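VP24 (White spot syndrome virus, PDB 5HLJ) is a major envelope protein of the virion, a beta-rich trimer whose full-length form probably sits in the viral envelope through a transmembrane helix. Local coordinates at residues E19-T24 and L41-Y46; S109-P114 and L163-F168; G66-T71 and V97-K102; E90-A95 and T144-A149; A125-L130 and T150-I155. One frame throughout, in Å; residues are numbered along the deposited sequence.

Interaction 1: E19-T24 and L41-Y46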
# COMPACT_ATOMS: atom_id res chain seq x y z
N GLU A 19 0.67 12.97 1.09
CA GLU A 19 -0.09 12.68 2.28
C GLU A 19 -1.13 11.60 1.99
O GLU A 19 -1.61 11.47 0.87
CB GLU A 19 -0.75 13.97 2.80
CG GLU A 19 -1.46 13.82 4.12
CD GLU A 19 -1.93 15.14 4.69
OE1 GLU A 19 -1.61 16.21 4.10
OE2 GLU A 19 -2.59 15.11 5.75
N ILE A 20 -1.45 10.80 3.01
CA ILE A 20 -2.50 9.81 2.92
C ILE A 20 -3.82 10.38 3.41
O ILE A 20 -3.87 11.00 4.47
CB ILE A 20 -2.15 8.56 3.73
CG1 ILE A 20 -0.92 7.86 3.15
CG2 ILE A 20 -3.28 7.59 3.71
CD1 ILE A 20 -1.19 7.18 1.85
N ILE A 21 -4.87 10.16 2.63
CA ILE A 21 -6.24 10.59 2.93
C ILE A 21 -7.05 9.36 3.31
O ILE A 21 -7.21 8.47 2.48
CB ILE A 21 -6.89 11.29 1.69
CG1 ILE A 21 -5.99 12.42 1.15
CG2 ILE A 21 -8.28 11.80 1.99
CD1 ILE A 21 -5.56 13.41 2.21
N ASN A 22 -7.53 9.28 4.54
CA ASN A 22 -8.30 8.11 4.96
C ASN A 22 -9.79 8.44 5.04
O ASN A 22 -10.20 9.28 5.84
CB ASN A 22 -7.80 7.57 6.31
CG ASN A 22 -6.36 7.05 6.24
OD1 ASN A 22 -6.10 6.04 5.59
ND2 ASN A 22 -5.44 7.73 6.92
N LEU A 23 -10.58 7.78 4.20
CA LEU A 23 -12.02 8.00 4.12
C LEU A 23 -12.79 6.70 4.31
O LEU A 23 -12.24 5.61 4.19
CB LEU A 23 -12.40 8.61 2.77
CG LEU A 23 -11.77 9.95 2.38
CD1 LEU A 23 -12.30 10.36 1.03
CD2 LEU A 23 -12.08 11.01 3.44
N THR A 24 -14.08 6.83 4.58
CA THR A 24 -14.95 5.68 4.74
C THR A 24 -15.87 5.52 3.53
O THR A 24 -16.36 6.51 3.00
CB THR A 24 -15.77 5.80 6.04
OG1 THR A 24 -14.86 5.79 7.15
CG2 THR A 24 -16.70 4.64 6.20
N LEU A 41 -12.36 16.26 6.50
CA LEU A 41 -11.06 15.81 6.97
C LEU A 41 -10.08 16.96 6.84
O LEU A 41 -9.89 17.49 5.75
CB LEU A 41 -10.57 14.59 6.19
CG LEU A 41 -9.11 14.12 6.37
CD1 LEU A 41 -8.82 13.61 7.78
CD2 LEU A 41 -8.75 13.06 5.36
N GLN A 42 -9.47 17.35 7.96
CA GLN A 42 -8.43 18.35 7.94
C GLN A 42 -7.08 17.69 7.62
O GLN A 42 -6.62 16.81 8.34
CB GLN A 42 -8.36 19.07 9.29
CG GLN A 42 -7.39 20.22 9.29
CD GLN A 42 -7.78 21.29 8.29
OE1 GLN A 42 -8.94 21.73 8.26
NE2 GLN A 42 -6.83 21.70 7.45
N THR A 43 -6.46 18.08 6.52
CA THR A 43 -5.17 17.52 6.16
C THR A 43 -4.08 18.51 6.55
O THR A 43 -4.38 19.68 6.84
CB THR A 43 -5.08 17.20 4.65
OG1 THR A 43 -4.93 18.42 3.91
CG2 THR A 43 -6.32 16.44 4.19
N ARG A 44 -2.83 18.07 6.55
CA ARG A 44 -1.73 18.98 6.84
C ARG A 44 -1.26 19.72 5.59
O ARG A 44 -0.83 20.86 5.69
CB ARG A 44 -0.54 18.25 7.50
CG ARG A 44 -0.91 17.03 8.35
CD ARG A 44 0.32 16.47 9.11
NE ARG A 44 1.60 16.73 8.44
CZ ARG A 44 2.15 15.95 7.50
NH1 ARG A 44 1.53 14.83 7.10
NH2 ARG A 44 3.32 16.30 6.96
N ASN A 45 -1.34 19.10 4.43
CA ASN A 45 -0.75 19.69 3.23
C ASN A 45 -1.76 20.04 2.14
O ASN A 45 -1.41 20.71 1.18
CB ASN A 45 0.32 18.77 2.65
CG ASN A 45 1.43 18.45 3.64
OD1 ASN A 45 1.71 17.28 3.92
ND2 ASN A 45 2.07 19.48 4.17
N TYR A 46 -3.01 19.59 2.28
CA TYR A 46 -3.97 19.73 1.19
C TYR A 46 -5.21 20.50 1.59
O TYR A 46 -6.24 20.43 0.92
CB TYR A 46 -4.32 18.34 0.62
CG TYR A 46 -3.12 17.75 -0.05
CD1 TYR A 46 -2.85 18.02 -1.39
CD2 TYR A 46 -2.20 16.99 0.67
CE1 TYR A 46 -1.71 17.52 -2.00
CE2 TYR A 46 -1.07 16.49 0.06
CZ TYR A 46 -0.83 16.76 -1.26
OH TYR A 46 0.30 16.26 -1.86
O HOH W 1 -0.73 13.77 7.64
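Glu19 reaches out of strand 19-28 to the turn that follows strand 33-42, where its carboxylate takes up the backbone N-H groups of Arg44 and Asn45. Its CB lies 3.7 Å from Tyr46 CE2. CG stands anti to the backbone N (chi1 -174°) and the chain then runs extended to CD, which passes beside Thr43 CB. OE2 receives Arg44 N over 3.1 Å, and OE1 receives Asn45 N over 2.9 Å, each on the syn lone pair; OE1 also borders the edge of the Tyr46 ring. Water 1 joins Glu19 OE2 to Arg44 NH1, although no guanidinium N-H points straight at the carboxylate. Thr43 OG1 accepts from Tyr46 N, an ST motif, and also bonds to Gly47 O. Further along this beta hairpin, Ile21 CG2 packs on Leu41 CD2 at 3.6 Å, branched apolar side chains suited to a buried place. A buried carboxylate with two main-chain donors and a nearby arginine would be expected to stay ionised.

Interaction 2: S109-P114 and L163-F168; sequences SVSLSP and LLSMRF
Leu112 and Leu164 face each other as a non-hydrogen-bonded pair of two antiparallel strands, their side chains slanting across one another until Leu112 CD2 lies 3.8 Å from Leu164 CD1. Leu164 CG is anti to its backbone N (chi1 170°), whereas Leu112 CG is anti to the carbonyl carbon. On the same face Val110 and Met166 run side by side in one direction, with Val110 CG1 4.1 Å from Met166 CG. This apolar face turns toward strand 141-151, where Phe147 meets both leucines and Leu145 meets Met166. The other face is richer in serine, though Leu163 and Arg167 also lie on it. Ser111 OG rests 3.4 Å from Ser165 CB, while the Ser165 hydroxyl bonds to Asn22 OD1 of strand 19-28. Ser113 OG donates to Pro114 O and accepts a hydrogen bond from Phe132 N of the second subunit. Paired backbone bonds join Ser111 with Ser165 and Ser113 with Leu163; the shortest, Leu163 N to Ser113 O, spans 2.7 Å. Leu163 packs on Phe132 of the second subunit. The two-faced chemistry thus gives this pair of strands an apolar side for the interior of its own chain and a serine-rich side that takes part in the contact between subunits.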
# COMPACT_ATOMS: atom_id res chain seq x y z
N SER A 109 -2.01 6.14 -5.46
CA SER A 109 -2.39 4.78 -5.14
C SER A 109 -3.56 4.76 -4.21
O SER A 109 -3.87 5.77 -3.57
CB SER A 109 -1.21 4.02 -4.52
OG SER A 109 -0.69 4.72 -3.41
N VAL A 110 -4.25 3.64 -4.17
CA VAL A 110 -5.31 3.48 -3.19
C VAL A 110 -5.17 2.12 -2.55
O VAL A 110 -4.57 1.21 -3.11
CB VAL A 110 -6.72 3.62 -3.82
CG1 VAL A 110 -6.82 4.88 -4.66
CG2 VAL A 110 -7.05 2.41 -4.65
N SER A 111 -5.74 1.97 -1.36
CA SER A 111 -5.88 0.65 -0.76
C SER A 111 -7.16 0.62 0.04
O SER A 111 -7.72 1.66 0.38
CB SER A 111 -4.66 0.30 0.10
OG SER A 111 -4.38 1.30 1.05
N LEU A 112 -7.65 -0.59 0.30
CA LEU A 112 -8.89 -0.80 1.01
C LEU A 112 -8.68 -1.75 2.16
O LEU A 112 -7.93 -2.72 2.06
CB LEU A 112 -9.98 -1.41 0.11
CG LEU A 112 -10.75 -0.68 -0.97
CD1 LEU A 112 -11.80 -1.65 -1.47
CD2 LEU A 112 -11.40 0.60 -0.46
N SER A 113 -9.41 -1.49 3.23
CA SER A 113 -9.57 -2.45 4.29
C SER A 113 -11.06 -2.57 4.53
O SER A 113 -11.77 -1.56 4.50
CB SER A 113 -8.83 -1.98 5.55
OG SER A 113 -9.28 -2.69 6.69
N PRO A 114 -11.56 -3.79 4.77
CA PRO A 114 -12.94 -3.88 5.28
C PRO A 114 -13.04 -3.16 6.61
O PRO A 114 -12.04 -3.12 7.33
CB PRO A 114 -13.17 -5.38 5.44
CG PRO A 114 -11.77 -5.96 5.64
CD PRO A 114 -10.89 -5.10 4.76
N LEU A 163 -12.87 0.86 4.38
CA LEU A 163 -12.02 2.01 4.69
C LEU A 163 -11.11 2.23 3.50
O LEU A 163 -10.49 1.29 3.01
CB LEU A 163 -11.20 1.76 5.95
CG LEU A 163 -12.01 1.25 7.14
CD1 LEU A 163 -11.12 0.88 8.34
CD2 LEU A 163 -13.01 2.33 7.53
N LEU A 164 -11.06 3.47 3.03
CA LEU A 164 -10.33 3.79 1.82
C LEU A 164 -9.11 4.64 2.14
O LEU A 164 -9.22 5.67 2.79
CB LEU A 164 -11.26 4.52 0.84
CG LEU A 164 -10.65 5.17 -0.41
CD1 LEU A 164 -10.13 4.11 -1.39
CD2 LEU A 164 -11.67 6.09 -1.09
N SER A 165 -7.95 4.21 1.68
CA SER A 165 -6.75 5.02 1.77
C SER A 165 -6.33 5.52 0.40
O SER A 165 -6.15 4.74 -0.52
CB SER A 165 -5.59 4.23 2.39
OG SER A 165 -5.73 4.16 3.80
N MET A 166 -6.18 6.83 0.27
CA MET A 166 -5.65 7.41 -0.97
C MET A 166 -4.37 8.18 -0.68
O MET A 166 -4.31 8.93 0.29
CB MET A 166 -6.67 8.34 -1.63
CG MET A 166 -8.00 7.69 -1.93
SD MET A 166 -9.10 8.76 -2.90
CE MET A 166 -9.56 10.00 -1.69
N ARG A 167 -3.36 8.01 -1.52
CA ARG A 167 -2.18 8.84 -1.39
C ARG A 167 -2.22 10.01 -2.36
O ARG A 167 -2.33 9.81 -3.57
CB ARG A 167 -0.90 8.03 -1.58
CG ARG A 167 0.35 8.90 -1.42
CD ARG A 167 1.65 8.10 -1.45
NE ARG A 167 2.81 8.94 -1.78
CZ ARG A 167 3.95 8.94 -1.09
NH1 ARG A 167 4.10 8.16 -0.02
NH2 ARG A 167 4.96 9.73 -1.47
N PHE A 168 -2.14 11.22 -1.82
CA PHE A 168 -2.04 12.44 -2.61
C PHE A 168 -0.59 12.89 -2.72
O PHE A 168 0.15 12.85 -1.74
CB PHE A 168 -2.86 13.58 -1.98
CG PHE A 168 -4.35 13.43 -2.12
CD1 PHE A 168 -4.92 12.25 -2.58
CD2 PHE A 168 -5.19 14.48 -1.78
CE1 PHE A 168 -6.31 12.12 -2.69
CE2 PHE A 168 -6.57 14.37 -1.90
CZ PHE A 168 -7.13 13.18 -2.35

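Interaction 3: G66-T71 and V97-K102; sequences GDIILT and VYNNTK
Strands 68-71 and 97-99 run antiparallel, at 172° between their directions, with Ile69 and Tyr98 as the hydrogen-bonded pair: Ile69 N gives to Tyr98 O and Tyr98 N gives to Ile69 O at 2.6 Å. Asn100 N to Asp67 O carries the ladder one step past the strand ends. On one face Val97 stands between two partners. With CG1 anti to the backbone N (chi1 -179°), it sets that methyl 3.8 Å from Ile68 CG2, the two side chains crossing at a slant, and turns CG2 to Leu70 CD2 at 3.9 Å, alongside. Valine and isoleucine suit a strand, because branching at CB is easily accommodated in the extended backbone. Ile68 CG1 also meets Thr101 CG2. On the other face Ile69 and Tyr98 lie side by side, Ile69 CG1 reaching the edge of the ring at Tyr98 CD2, 3.8 Å away. At the end of the strand Asn99 makes an Asx turn: its OD1 accepts from both Thr101 N and Thr101 OG1, the hydroxyl bond lying in the carbonyl plane at 2.8 Å. Water 2 links Gly66 O to Asn100 ND2. Strand 48-51 borders strand 68-72 on its other side, and Asp67 OD2 accepts from Lys48 N there. Leu61 of helix 58-61 packs on Ile69, whereas Ile105 of strand 105-114 touches Ile68 and Asn99 on the opposite face.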
# COMPACT_ATOMS: atom_id res chain seq x y z
N GLY A 66 -14.51 23.91 1.34
CA GLY A 66 -13.32 23.10 1.48
C GLY A 66 -12.35 23.41 0.38
O GLY A 66 -12.63 24.21 -0.50
N ASP A 67 -11.20 22.75 0.42
CA ASP A 67 -10.17 22.96 -0.57
C ASP A 67 -10.21 21.89 -1.67
O ASP A 67 -9.81 22.14 -2.82
CB ASP A 67 -8.79 22.97 0.11
CG ASP A 67 -8.65 24.12 1.10
OD1 ASP A 67 -8.38 25.26 0.65
OD2 ASP A 67 -8.80 23.88 2.33
N ILE A 68 -10.69 20.71 -1.30
CA ILE A 68 -10.85 19.57 -2.20
C ILE A 68 -12.23 18.97 -1.91
O ILE A 68 -12.52 18.61 -0.77
CB ILE A 68 -9.74 18.51 -2.00
CG1 ILE A 68 -8.36 19.09 -2.29
CG2 ILE A 68 -9.99 17.31 -2.86
CD1 ILE A 68 -7.21 18.18 -1.89
N ILE A 69 -13.08 18.90 -2.93
CA ILE A 69 -14.47 18.48 -2.74
C ILE A 69 -14.73 17.21 -3.53
O ILE A 69 -14.48 17.15 -4.74
CB ILE A 69 -15.49 19.57 -3.21
CG1 ILE A 69 -14.95 20.97 -2.94
CG2 ILE A 69 -16.86 19.35 -2.56
CD1 ILE A 69 -14.84 21.31 -1.47
N LEU A 70 -15.28 16.20 -2.86
CA LEU A 70 -15.54 14.93 -3.50
C LEU A 70 -17.01 14.55 -3.40
O LEU A 70 -17.66 14.84 -2.40
CB LEU A 70 -14.70 13.82 -2.87
CG LEU A 70 -13.18 13.93 -2.80
CD1 LEU A 70 -12.74 14.68 -1.55
CD2 LEU A 70 -12.60 12.54 -2.82
N THR A 71 -17.50 13.89 -4.44
CA THR A 71 -18.80 13.23 -4.40
C THR A 71 -18.72 11.90 -5.17
O THR A 71 -18.04 11.80 -6.19
CB THR A 71 -19.93 14.13 -5.00
OG1 THR A 71 -21.20 13.47 -4.86
CG2 THR A 71 -19.69 14.43 -6.48
N VAL A 97 -14.25 15.05 -8.30
CA VAL A 97 -13.38 15.67 -7.32
C VAL A 97 -13.00 17.06 -7.76
O VAL A 97 -12.34 17.25 -8.78
CB VAL A 97 -12.10 14.83 -7.07
CG1 VAL A 97 -11.21 15.48 -6.01
CG2 VAL A 97 -12.45 13.42 -6.66
N TYR A 98 -13.39 18.05 -6.95
CA TYR A 98 -13.03 19.43 -7.20
C TYR A 98 -11.74 19.77 -6.48
O TYR A 98 -11.69 19.77 -5.25
CB TYR A 98 -14.16 20.37 -6.77
CG TYR A 98 -13.92 21.82 -7.09
CD1 TYR A 98 -13.34 22.19 -8.30
CD2 TYR A 98 -14.32 22.83 -6.21
CE1 TYR A 98 -13.12 23.52 -8.61
CE2 TYR A 98 -14.10 24.17 -6.52
CZ TYR A 98 -13.51 24.51 -7.72
OH TYR A 98 -13.30 25.83 -8.03
N ASN A 99 -10.70 20.05 -7.26
CA ASN A 99 -9.42 20.48 -6.73
C ASN A 99 -9.34 22.00 -6.77
O ASN A 99 -9.07 22.61 -7.82
CB ASN A 99 -8.26 19.86 -7.52
CG ASN A 99 -6.89 20.37 -7.05
OD1 ASN A 99 -6.77 20.99 -5.98
ND2 ASN A 99 -5.85 20.10 -7.84
N ASN A 100 -9.58 22.61 -5.61
CA ASN A 100 -9.51 24.06 -5.49
C ASN A 100 -8.31 24.48 -4.64
O ASN A 100 -8.41 25.41 -3.85
CB ASN A 100 -10.81 24.61 -4.89
CG ASN A 100 -11.03 26.09 -5.22
OD1 ASN A 100 -10.38 26.65 -6.11
ND2 ASN A 100 -11.96 26.70 -4.52
N THR A 101 -7.19 23.78 -4.81
CA THR A 101 -5.91 24.20 -4.25
C THR A 101 -5.15 24.95 -5.35
O THR A 101 -5.65 25.13 -6.45
CB THR A 101 -5.07 23.01 -3.72
OG1 THR A 101 -4.53 22.26 -4.82
CG2 THR A 101 -5.90 22.08 -2.85
N LYS A 102 -3.93 25.38 -5.04
CA LYS A 102 -3.15 26.14 -6.01
C LYS A 102 -2.29 25.25 -6.91
O LYS A 102 -1.56 25.75 -7.76
CB LYS A 102 -2.25 27.15 -5.30
CG LYS A 102 -3.00 28.27 -4.57
CD LYS A 102 -2.01 29.17 -3.83
CE LYS A 102 -2.70 30.28 -3.05
NZ LYS A 102 -1.73 31.10 -2.26
O HOH W 2 -13.41 25.35 -2.93

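Interaction 4: E90-A95 and T144-A149; sequences ELELYA and TLVFGA
Leu91 opens the ladder, exchanging two backbone bonds with Ala149; its own N-H reaches Ala149 O over 2.8 Å. Glu92 comes next, opposite Gly148, and sends an extended chain out from one face of the sheet until OE2 lies 4.0 Å from Val146 CG1. Its carboxylate is held by His79 and the backbone N of Thr80, polar partners that suit a buried acid. Leu93 donates to Phe147 O, while the return bond from Phe147 N is weak. Strands 90-99 and 141-151 are neighbours in a mixed, largely antiparallel sheet, and on the face turned from Glu92, Leu93 CB and CD2 both lie 3.5 Å from Phe147 CE2. Phe147 CG sits between the backbone N and the carbonyl carbon (chi1 76°), and its ring also meets Phe34. Tyr94 lies on the face of Glu92: Thr144 CG2 stands over its ring, a CH-pi contact 4.3 Å from the centroid. Ala95, a small residue that touches Phe36, pairs with Leu145 through two backbone bonds of 2.9 Å.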
# COMPACT_ATOMS: atom_id res chain seq x y z
N GLU A 90 -18.63 -7.06 -8.66
CA GLU A 90 -17.80 -6.11 -9.37
C GLU A 90 -18.29 -4.70 -9.11
O GLU A 90 -19.39 -4.34 -9.51
CB GLU A 90 -17.79 -6.43 -10.86
CG GLU A 90 -17.42 -7.87 -11.14
CD GLU A 90 -17.31 -8.20 -12.63
OE1 GLU A 90 -17.91 -7.49 -13.47
OE2 GLU A 90 -16.59 -9.18 -12.95
N LEU A 91 -17.47 -3.90 -8.42
CA LEU A 91 -17.89 -2.59 -7.94
C LEU A 91 -16.98 -1.48 -8.43
O LEU A 91 -15.79 -1.69 -8.65
CB LEU A 91 -17.93 -2.55 -6.41
CG LEU A 91 -19.26 -2.86 -5.70
CD1 LEU A 91 -19.81 -4.21 -6.13
CD2 LEU A 91 -19.08 -2.81 -4.18
N GLU A 92 -17.54 -0.30 -8.60
CA GLU A 92 -16.75 0.82 -9.06
C GLU A 92 -17.02 2.05 -8.20
O GLU A 92 -18.15 2.32 -7.81
CB GLU A 92 -17.04 1.10 -10.53
CG GLU A 92 -16.22 2.23 -11.16
CD GLU A 92 -16.54 2.46 -12.63
OE1 GLU A 92 -17.34 1.68 -13.22
OE2 GLU A 92 -16.00 3.42 -13.21
N LEU A 93 -15.96 2.76 -7.84
CA LEU A 93 -16.11 4.11 -7.31
C LEU A 93 -16.05 5.07 -8.50
O LEU A 93 -15.06 5.11 -9.22
CB LEU A 93 -15.02 4.45 -6.29
CG LEU A 93 -15.04 5.93 -5.90
CD1 LEU A 93 -16.25 6.25 -4.99
CD2 LEU A 93 -13.73 6.40 -5.29
N TYR A 94 -17.13 5.81 -8.74
CA TYR A 94 -17.12 6.83 -9.78
C TYR A 94 -17.29 8.17 -9.09
O TYR A 94 -18.40 8.55 -8.70
CB TYR A 94 -18.24 6.58 -10.82
CG TYR A 94 -18.14 7.48 -12.03
CD1 TYR A 94 -17.63 7.02 -13.24
CD2 TYR A 94 -18.56 8.81 -11.97
CE1 TYR A 94 -17.54 7.86 -14.36
CE2 TYR A 94 -18.47 9.65 -13.05
CZ TYR A 94 -17.96 9.18 -14.25
OH TYR A 94 -17.88 10.06 -15.32
N ALA A 95 -16.17 8.88 -8.92
CA ALA A 95 -16.18 10.08 -8.10
C ALA A 95 -15.87 11.33 -8.91
O ALA A 95 -15.13 11.28 -9.88
CB ALA A 95 -15.20 9.95 -6.95
N THR A 144 -12.72 13.39 -12.83
CA THR A 144 -13.22 12.05 -12.57
C THR A 144 -12.14 11.22 -11.88
O THR A 144 -10.97 11.24 -12.28
CB THR A 144 -13.72 11.39 -13.86
OG1 THR A 144 -14.87 12.11 -14.32
CG2 THR A 144 -14.14 9.94 -13.62
N LEU A 145 -12.53 10.52 -10.82
CA LEU A 145 -11.62 9.63 -10.10
C LEU A 145 -12.31 8.30 -9.90
O LEU A 145 -13.43 8.25 -9.40
CB LEU A 145 -11.22 10.23 -8.74
CG LEU A 145 -10.32 9.41 -7.81
CD1 LEU A 145 -8.97 9.16 -8.42
CD2 LEU A 145 -10.13 10.11 -6.45
N VAL A 146 -11.66 7.22 -10.32
CA VAL A 146 -12.29 5.91 -10.18
C VAL A 146 -11.32 4.85 -9.65
O VAL A 146 -10.11 4.93 -9.86
CB VAL A 146 -12.91 5.38 -11.54
CG1 VAL A 146 -13.57 6.50 -12.33
CG2 VAL A 146 -11.89 4.69 -12.39
N PHE A 147 -11.87 3.86 -8.97
CA PHE A 147 -11.15 2.61 -8.76
C PHE A 147 -12.19 1.50 -8.82
O PHE A 147 -13.39 1.74 -8.58
CB PHE A 147 -10.36 2.61 -7.44
CG PHE A 147 -11.20 2.40 -6.20
CD1 PHE A 147 -11.54 1.13 -5.78
CD2 PHE A 147 -11.63 3.49 -5.46
CE1 PHE A 147 -12.32 0.94 -4.65
CE2 PHE A 147 -12.39 3.31 -4.32
CZ PHE A 147 -12.75 2.03 -3.92
N GLY A 148 -11.75 0.30 -9.17
CA GLY A 148 -12.64 -0.84 -9.17
C GLY A 148 -12.23 -1.86 -8.14
O GLY A 148 -11.06 -1.94 -7.72
N ALA A 149 -13.19 -2.65 -7.69
CA ALA A 149 -12.89 -3.79 -6.84
C ALA A 149 -13.76 -4.94 -7.28
O ALA A 149 -14.96 -4.77 -7.46
CB ALA A 149 -13.11 -3.46 -5.36

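Interaction 5: A125-L130 and T150-I155; sequences ANKFVL and TFDEDI
Asn126 holds the backbone of Glu153 with both ends of its amide. OD1 accepts from Glu153 N, and ND2 donates to Glu153 O, each over 2.9 Å; the ND2 donor stands well above that carbonyl plane, though the oxygen lies in the plane of the asparagine amide. An asparagine suits this place because one short side chain offers an acceptor and a donor together. CG anti to the backbone N (chi1 -169°) starts the amide toward the turn. ND2 also lies 3.6 Å from Ile155 CD1, a methyl placed over the centre of the Phe151 ring. Next out, Phe128 and Phe151 run side by side, Phe128 CB 3.6 Å from Phe151 CD1, their planes oblique at 56°. Asp152 N bonds to Lys127 O, and Val129 exchanges two bonds with Thr150. Lys127 NZ stays 4.0 Å from Asp152 OD2 and makes its salt bridge with Asp152 of the second subunit, while Asp152 OD1 pairs with Lys127 of the third subunit. Neutral amide bonds hold the turn within the chain, while the charges of Lys127 and Asp152 form salt bridges between subunits.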
# COMPACT_ATOMS: atom_id res chain seq x y z
N ALA A 125 -13.98 -11.12 5.27
CA ALA A 125 -12.81 -11.71 4.62
C ALA A 125 -13.12 -12.01 3.17
O ALA A 125 -12.53 -12.91 2.58
CB ALA A 125 -12.36 -12.99 5.34
N ASN A 126 -14.09 -11.29 2.63
CA ASN A 126 -14.40 -11.35 1.21
C ASN A 126 -13.20 -10.85 0.40
O ASN A 126 -12.90 -9.65 0.41
CB ASN A 126 -15.65 -10.49 0.95
CG ASN A 126 -16.22 -10.67 -0.43
OD1 ASN A 126 -15.75 -11.49 -1.23
ND2 ASN A 126 -17.25 -9.89 -0.72
N LYS A 127 -12.48 -11.76 -0.27
CA LYS A 127 -11.26 -11.37 -0.99
C LYS A 127 -11.59 -10.58 -2.25
O LYS A 127 -12.67 -10.75 -2.82
CB LYS A 127 -10.40 -12.59 -1.35
CG LYS A 127 -9.73 -13.25 -0.16
CD LYS A 127 -8.79 -14.36 -0.61
CE LYS A 127 -9.53 -15.62 -1.10
NZ LYS A 127 -10.18 -16.36 0.03
N PHE A 128 -10.66 -9.72 -2.67
CA PHE A 128 -10.90 -8.84 -3.81
C PHE A 128 -9.62 -8.49 -4.58
O PHE A 128 -8.52 -8.55 -4.05
CB PHE A 128 -11.58 -7.54 -3.35
CG PHE A 128 -10.81 -6.79 -2.30
CD1 PHE A 128 -9.85 -5.85 -2.66
CD2 PHE A 128 -11.04 -7.02 -0.95
CE1 PHE A 128 -9.13 -5.17 -1.68
CE2 PHE A 128 -10.33 -6.33 0.02
CZ PHE A 128 -9.37 -5.41 -0.35
N VAL A 129 -9.78 -8.11 -5.84
CA VAL A 129 -8.70 -7.51 -6.59
C VAL A 129 -9.06 -6.04 -6.82
O VAL A 129 -10.16 -5.71 -7.25
CB VAL A 129 -8.45 -8.24 -7.93
CG1 VAL A 129 -7.36 -7.56 -8.73
CG2 VAL A 129 -8.07 -9.67 -7.67
N LEU A 130 -8.12 -5.17 -6.47
CA LEU A 130 -8.27 -3.73 -6.60
C LEU A 130 -7.74 -3.24 -7.94
O LEU A 130 -6.60 -3.53 -8.29
CB LEU A 130 -7.50 -3.03 -5.49
CG LEU A 130 -8.21 -2.31 -4.37
CD1 LEU A 130 -7.16 -1.59 -3.52
CD2 LEU A 130 -9.17 -1.31 -4.96
N THR A 150 -13.15 -6.09 -7.48
CA THR A 150 -13.89 -7.28 -7.83
C THR A 150 -13.76 -8.30 -6.70
O THR A 150 -12.68 -8.83 -6.44
CB THR A 150 -13.41 -7.87 -9.17
OG1 THR A 150 -13.83 -7.00 -10.23
CG2 THR A 150 -14.01 -9.26 -9.42
N PHE A 151 -14.88 -8.55 -6.04
CA PHE A 151 -14.93 -9.46 -4.89
C PHE A 151 -15.22 -10.92 -5.26
O PHE A 151 -15.77 -11.20 -6.32
CB PHE A 151 -15.98 -8.97 -3.89
CG PHE A 151 -15.68 -7.61 -3.32
CD1 PHE A 151 -14.95 -7.48 -2.15
CD2 PHE A 151 -16.14 -6.46 -3.96
CE1 PHE A 151 -14.67 -6.23 -1.62
CE2 PHE A 151 -15.87 -5.20 -3.43
CZ PHE A 151 -15.14 -5.08 -2.27
N ASP A 152 -14.84 -11.84 -4.37
CA ASP A 152 -15.20 -13.26 -4.50
C ASP A 152 -16.71 -13.45 -4.34
O ASP A 152 -17.34 -14.16 -5.12
CB ASP A 152 -14.46 -14.11 -3.47
CG ASP A 152 -13.04 -14.45 -3.88
OD1 ASP A 152 -12.59 -13.97 -4.95
OD2 ASP A 152 -12.35 -15.18 -3.14
N GLU A 153 -17.25 -12.78 -3.31
CA GLU A 153 -18.65 -12.92 -2.90
C GLU A 153 -19.41 -11.61 -3.12
O GLU A 153 -18.83 -10.52 -3.02
CB GLU A 153 -18.74 -13.31 -1.43
CG GLU A 153 -18.20 -14.71 -1.04
CD GLU A 153 -18.62 -15.83 -2.01
OE1 GLU A 153 -19.78 -15.81 -2.49
OE2 GLU A 153 -17.80 -16.74 -2.26
N ASP A 154 -20.72 -11.72 -3.39
CA ASP A 154 -21.60 -10.56 -3.54
C ASP A 154 -21.52 -9.60 -2.36
O ASP A 154 -21.50 -10.02 -1.20
CB ASP A 154 -23.08 -10.98 -3.68
CG ASP A 154 -23.42 -11.56 -5.05
OD1 ASP A 154 -22.87 -11.12 -6.09
OD2 ASP A 154 -24.27 -12.47 -5.08
N ILE A 155 -21.51 -8.32 -2.67
CA ILE A 155 -21.66 -7.32 -1.63
C ILE A 155 -23.14 -7.10 -1.28
O ILE A 155 -23.97 -6.85 -2.15
CB ILE A 155 -21.01 -5.99 -2.06
CG1 ILE A 155 -19.50 -6.19 -2.28
CG2 ILE A 155 -21.26 -4.90 -1.02
CD1 ILE A 155 -18.78 -6.68 -1.04

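How the interactions relate
All five contacts belong to one mixed sheet. Interactions 1 and 2 adjoin through strands 19-28 and 161-170, where Leu23 O lies 2.7 Å from Leu164 N. Interactions 3 and 4 share strand 90-99, and interactions 4 and 5 share strand 141-151. Interaction 2 also packs its apolar face on interaction 4, their centres about 12 Å apart, and touches interaction 3 through Phe168 and Ile68. Leu130 ties interaction 5 to interactions 2 and 4: its CD2 is 3.5 Å from Phe147 CD1. Interactions 3 and 5 lie on opposite sides of the chain's centre, about 30 Å apart between centres. Interactions 1, 2 and 5 all touch the second subunit.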